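Local coordinates for protein beta-lactamase (Klebsiella pneumoniae, PDB 6HUH) that probably hydrolyses the ring of beta-lactam antibiotics to substituted beta-amino acids, as a class D serine beta-lactamase that contributes to antibiotic resistance, at residues Ile153-Val166 with Trp218-Phe232. Sequence-based numbering, arbitrary orientation.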
# COMPACT_ATOMS: atom_id res chain seq x y z
N ILE A 153 -10.94 19.54 17.06
CA ILE A 153 -10.62 20.47 15.98
C ILE A 153 -11.89 20.79 15.16
O ILE A 153 -12.74 19.91 14.93
CB ILE A 153 -9.42 19.99 15.11
CG1 ILE A 153 -8.88 21.12 14.17
CG2 ILE A 153 -9.73 18.69 14.33
CD1 ILE A 153 -7.41 20.96 13.73
N SER A 154 -12.04 22.06 14.76
CA SER A 154 -13.15 22.49 13.93
C SER A 154 -12.76 22.32 12.43
O SER A 154 -11.56 22.41 12.09
CB SER A 154 -13.56 23.91 14.28
OG SER A 154 -13.16 24.82 13.27
N PRO A 155 -13.74 22.05 11.51
CA PRO A 155 -13.37 21.90 10.09
C PRO A 155 -12.56 23.08 9.51
O PRO A 155 -11.70 22.85 8.65
CB PRO A 155 -14.72 21.69 9.39
CG PRO A 155 -15.59 21.12 10.45
CD PRO A 155 -15.18 21.83 11.71
N GLN A 156 -12.80 24.31 10.04
CA GLN A 156 -12.10 25.54 9.68
C GLN A 156 -10.65 25.42 10.08
O GLN A 156 -9.77 25.61 9.23
CB GLN A 156 -12.71 26.77 10.39
CG GLN A 156 -13.77 27.49 9.60
CD GLN A 156 -14.63 28.33 10.51
OE1 GLN A 156 -14.22 28.72 11.62
NE2 GLN A 156 -15.87 28.60 10.08
N GLU A 157 -10.40 25.10 11.37
CA GLU A 157 -9.07 24.92 11.95
C GLU A 157 -8.27 23.85 11.21
O GLU A 157 -7.10 24.09 10.93
CB GLU A 157 -9.16 24.58 13.44
CG GLU A 157 -9.68 25.69 14.33
CD GLU A 157 -9.92 25.27 15.77
OE1 GLU A 157 -10.38 24.12 15.99
OE2 GLU A 157 -9.69 26.10 16.68
N GLN A 158 -8.91 22.70 10.85
CA GLN A 158 -8.32 21.58 10.07
C GLN A 158 -7.75 22.03 8.73
O GLN A 158 -6.66 21.60 8.35
CB GLN A 158 -9.37 20.51 9.79
CG GLN A 158 -9.47 19.50 10.89
CD GLN A 158 -8.80 18.20 10.58
OE1 GLN A 158 -7.78 18.13 9.87
NE2 GLN A 158 -9.36 17.14 11.16
N ALA A 159 -8.51 22.89 8.01
CA ALA A 159 -8.17 23.51 6.72
C ALA A 159 -6.99 24.45 6.90
O ALA A 159 -6.09 24.47 6.06
CB ALA A 159 -9.37 24.29 6.19
N ARG A 160 -6.99 25.24 8.00
CA ARG A 160 -5.93 26.17 8.35
C ARG A 160 -4.62 25.39 8.56
O ARG A 160 -3.59 25.72 7.95
CB ARG A 160 -6.34 26.95 9.59
CG ARG A 160 -5.35 27.99 10.08
CD ARG A 160 -5.13 29.12 9.09
NE ARG A 160 -3.78 29.02 8.52
CZ ARG A 160 -3.23 29.93 7.73
NH1 ARG A 160 -3.90 31.02 7.39
NH2 ARG A 160 -2.00 29.75 7.27
N PHE A 161 -4.69 24.30 9.38
CA PHE A 161 -3.57 23.40 9.67
C PHE A 161 -2.99 22.80 8.37
O PHE A 161 -1.80 22.93 8.13
CB PHE A 161 -3.98 22.29 10.68
CG PHE A 161 -3.04 21.10 10.70
CD1 PHE A 161 -1.77 21.19 11.24
CD2 PHE A 161 -3.42 19.90 10.11
CE1 PHE A 161 -0.89 20.11 11.20
CE2 PHE A 161 -2.54 18.82 10.06
CZ PHE A 161 -1.28 18.93 10.61
N LEU A 162 -3.87 22.16 7.54
CA LEU A 162 -3.57 21.54 6.26
C LEU A 162 -2.90 22.54 5.32
O LEU A 162 -1.96 22.16 4.61
CB LEU A 162 -4.87 21.00 5.62
CG LEU A 162 -5.23 19.50 5.73
CD1 LEU A 162 -4.55 18.80 6.89
CD2 LEU A 162 -6.74 19.30 5.80
N GLY A 163 -3.37 23.79 5.35
CA GLY A 163 -2.85 24.90 4.56
C GLY A 163 -1.43 25.28 4.91
O GLY A 163 -0.67 25.74 4.05
N LYS A 164 -1.05 25.10 6.18
CA LYS A 164 0.30 25.39 6.66
C LYS A 164 1.27 24.27 6.21
O LYS A 164 2.40 24.57 5.81
CB LYS A 164 0.31 25.56 8.18
CG LYS A 164 -0.26 26.89 8.67
CD LYS A 164 -0.13 27.05 10.20
CE LYS A 164 -0.65 28.37 10.70
NZ LYS A 164 0.24 29.51 10.34
N LEU A 165 0.81 22.99 6.26
CA LEU A 165 1.69 21.91 5.85
C LEU A 165 1.86 21.90 4.32
O LEU A 165 2.98 21.64 3.84
CB LEU A 165 1.33 20.52 6.47
CG LEU A 165 0.42 19.49 5.78
CD1 LEU A 165 1.21 18.62 4.79
CD2 LEU A 165 -0.13 18.52 6.82
N VAL A 166 0.82 22.28 3.57
CA VAL A 166 0.89 22.35 2.11
C VAL A 166 1.70 23.60 1.61
O VAL A 166 2.26 23.55 0.51
CB VAL A 166 -0.53 22.24 1.50
CG1 VAL A 166 -0.97 23.51 0.78
CG2 VAL A 166 -0.62 21.05 0.60
N TRP A 218 -14.95 11.82 8.82
CA TRP A 218 -14.09 12.90 8.37
C TRP A 218 -13.40 12.50 7.07
O TRP A 218 -12.89 11.39 6.97
CB TRP A 218 -12.97 13.17 9.39
CG TRP A 218 -13.24 13.94 10.65
CD1 TRP A 218 -13.40 13.41 11.90
CD2 TRP A 218 -13.01 15.35 10.85
NE1 TRP A 218 -13.40 14.41 12.85
CE2 TRP A 218 -13.16 15.61 12.23
CE3 TRP A 218 -12.75 16.43 9.98
CZ2 TRP A 218 -13.09 16.90 12.76
CZ3 TRP A 218 -12.67 17.70 10.50
CH2 TRP A 218 -12.83 17.93 11.88
N PHE A 219 -13.33 13.40 6.10
CA PHE A 219 -12.49 13.24 4.92
C PHE A 219 -11.79 14.56 4.63
O PHE A 219 -12.38 15.50 4.09
CB PHE A 219 -13.15 12.62 3.69
CG PHE A 219 -12.04 12.22 2.75
CD1 PHE A 219 -11.10 11.26 3.12
CD2 PHE A 219 -11.87 12.86 1.53
CE1 PHE A 219 -10.03 10.93 2.28
CE2 PHE A 219 -10.82 12.52 0.68
CZ PHE A 219 -9.90 11.56 1.06
N VAL A 220 -10.55 14.64 5.11
CA VAL A 220 -9.71 15.84 5.06
C VAL A 220 -8.52 15.61 4.20
O VAL A 220 -8.06 14.48 4.13
CB VAL A 220 -9.33 16.36 6.48
CG1 VAL A 220 -10.57 16.64 7.29
CG2 VAL A 220 -8.45 15.38 7.23
N GLY A 221 -8.06 16.65 3.53
CA GLY A 221 -6.91 16.53 2.63
C GLY A 221 -6.80 17.61 1.59
O GLY A 221 -7.45 18.64 1.69
N TRP A 222 -5.93 17.39 0.63
CA TRP A 222 -5.70 18.37 -0.42
C TRP A 222 -5.49 17.70 -1.75
O TRP A 222 -5.18 16.52 -1.80
CB TRP A 222 -4.50 19.27 -0.08
CG TRP A 222 -3.15 18.59 -0.15
CD1 TRP A 222 -2.28 18.58 -1.20
CD2 TRP A 222 -2.53 17.83 0.90
NE1 TRP A 222 -1.14 17.89 -0.87
CE2 TRP A 222 -1.28 17.39 0.40
CE3 TRP A 222 -2.92 17.45 2.20
CZ2 TRP A 222 -0.41 16.60 1.17
CZ3 TRP A 222 -2.06 16.67 2.95
CH2 TRP A 222 -0.82 16.25 2.44
N ALA A 223 -5.55 18.49 -2.81
CA ALA A 223 -5.37 18.10 -4.19
C ALA A 223 -4.37 19.05 -4.83
O ALA A 223 -4.46 20.27 -4.66
CB ALA A 223 -6.70 18.19 -4.90
N SER A 224 -3.40 18.50 -5.57
CA SER A 224 -2.39 19.34 -6.23
C SER A 224 -2.19 19.02 -7.72
O SER A 224 -2.37 17.90 -8.17
CB SER A 224 -1.07 19.29 -5.47
OG SER A 224 -0.58 17.97 -5.27
N LYS A 225 -1.84 20.04 -8.50
CA LYS A 225 -1.56 19.95 -9.93
C LYS A 225 -0.63 21.12 -10.18
O LYS A 225 -1.07 22.27 -10.31
CB LYS A 225 -2.84 20.04 -10.77
CG LYS A 225 -2.74 19.34 -12.10
CD LYS A 225 -3.90 19.68 -13.01
CE LYS A 225 -3.78 19.01 -14.35
NZ LYS A 225 -5.05 18.35 -14.76
N GLN A 226 0.68 20.81 -10.12
CA GLN A 226 1.85 21.70 -10.22
C GLN A 226 1.72 22.88 -9.23
O GLN A 226 1.72 22.64 -8.01
CB GLN A 226 2.22 22.13 -11.67
CG GLN A 226 1.09 22.50 -12.64
CD GLN A 226 1.35 21.97 -14.05
OE1 GLN A 226 2.20 22.48 -14.79
NE2 GLN A 226 0.59 20.96 -14.45
N ASP A 227 1.57 24.11 -9.73
CA ASP A 227 1.43 25.32 -8.91
C ASP A 227 0.16 25.26 -8.02
O ASP A 227 0.27 25.42 -6.79
CB ASP A 227 1.45 26.60 -9.80
CG ASP A 227 0.96 26.47 -11.25
OD1 ASP A 227 -0.00 25.69 -11.49
OD2 ASP A 227 1.51 27.16 -12.13
N GLN A 228 -1.00 24.99 -8.64
CA GLN A 228 -2.30 24.96 -7.98
C GLN A 228 -2.46 23.88 -6.91
O GLN A 228 -2.07 22.74 -7.10
CB GLN A 228 -3.44 24.87 -9.00
CG GLN A 228 -3.55 26.10 -9.89
CD GLN A 228 -4.97 26.51 -10.16
OE1 GLN A 228 -5.68 25.90 -10.96
NE2 GLN A 228 -5.40 27.58 -9.51
N LYS A 229 -3.04 24.28 -5.77
CA LYS A 229 -3.34 23.42 -4.61
C LYS A 229 -4.73 23.78 -4.05
O LYS A 229 -5.17 24.92 -4.21
CB LYS A 229 -2.26 23.53 -3.53
CG LYS A 229 -1.03 22.67 -3.81
CD LYS A 229 0.08 22.93 -2.81
CE LYS A 229 1.40 22.35 -3.27
NZ LYS A 229 1.52 20.89 -2.96
N LEU A 230 -5.43 22.81 -3.42
CA LEU A 230 -6.77 23.03 -2.89
C LEU A 230 -7.03 22.13 -1.69
O LEU A 230 -7.00 20.90 -1.83
CB LEU A 230 -7.80 22.76 -4.00
CG LEU A 230 -9.29 22.88 -3.67
CD1 LEU A 230 -9.94 23.88 -4.57
CD2 LEU A 230 -10.02 21.55 -3.85
N ILE A 231 -7.29 22.73 -0.52
CA ILE A 231 -7.62 22.02 0.72
C ILE A 231 -9.14 21.68 0.66
O ILE A 231 -9.89 22.34 -0.05
CB ILE A 231 -7.30 22.88 1.98
CG1 ILE A 231 -5.87 23.49 1.97
CG2 ILE A 231 -7.57 22.11 3.26
CD1 ILE A 231 -4.72 22.63 1.94
N PHE A 232 -9.57 20.65 1.41
CA PHE A 232 -10.97 20.22 1.52
C PHE A 232 -11.17 19.50 2.85
O PHE A 232 -10.30 18.74 3.28
CB PHE A 232 -11.44 19.37 0.32
CG PHE A 232 -10.64 18.12 0.10
CD1 PHE A 232 -10.86 16.98 0.88
CD2 PHE A 232 -9.69 18.05 -0.91
CE1 PHE A 232 -10.06 15.84 0.72
CE2 PHE A 232 -8.94 16.88 -1.11
CZ PHE A 232 -9.12 15.79 -0.28
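Leu-162 and Ile-231 meet at the middle of this contact, where CB of Leu-162 lies 3.8 Å from CG2 of Ile-231. The same methyl reaches the backbone of Ala-159, whose small side chain lets helix 155-166 come near strand 228-232, their axes 8.3 Å apart. One turn on, CD1 of Ile-231 rests against the backbone of Gly-163, where no side chain intervenes, and faces CG1 of Val-166 tip to tip. The CD2 methyl of Leu-162 drops onto Val-220 and the bare backbone of Gly-221, 3.7 Å from its N.

At the C-terminal end of the helix, beta-branched Val-166 serves two neighbours: while CG1 meets Ile-231, CG2 makes a CH-pi contact over the broad five-membered ring of Trp-222, 3.4 Å from its centroid and 8° off the normal; the aliphatic chain of Lys-229 runs past the same valine. At the other end, Gln-158 bends at chi2 (-102°) and puts NE2 over one face of Trp-218, 3.4 Å from CZ3, with amide and ring planes 49° apart. Ile-153 O lies in plane at the edge of this indole.

The flat amide of Gln-158 can pack on the indole while its NE2 bonds to Thr-52 OG1; Pro-48 O accepts from NE1 of Trp-218, so both N-H donors have partners within a buried interface. Ser-154 N-caps the helix in a capping box: its N donates to OE1 of Glu-157, 2.9 Å away, and its OG accepts weakly from Glu-157 N. Trp-218 lies about 8 Å, side chain to side chain, from Ser-51, the predicted acylated serine. The whole is a helix laid along two antiparallel strands, about 35° to strand 218-225, joining the helical region to the central sheet in the penicillin-binding transpeptidase fold of serine beta-lactamases.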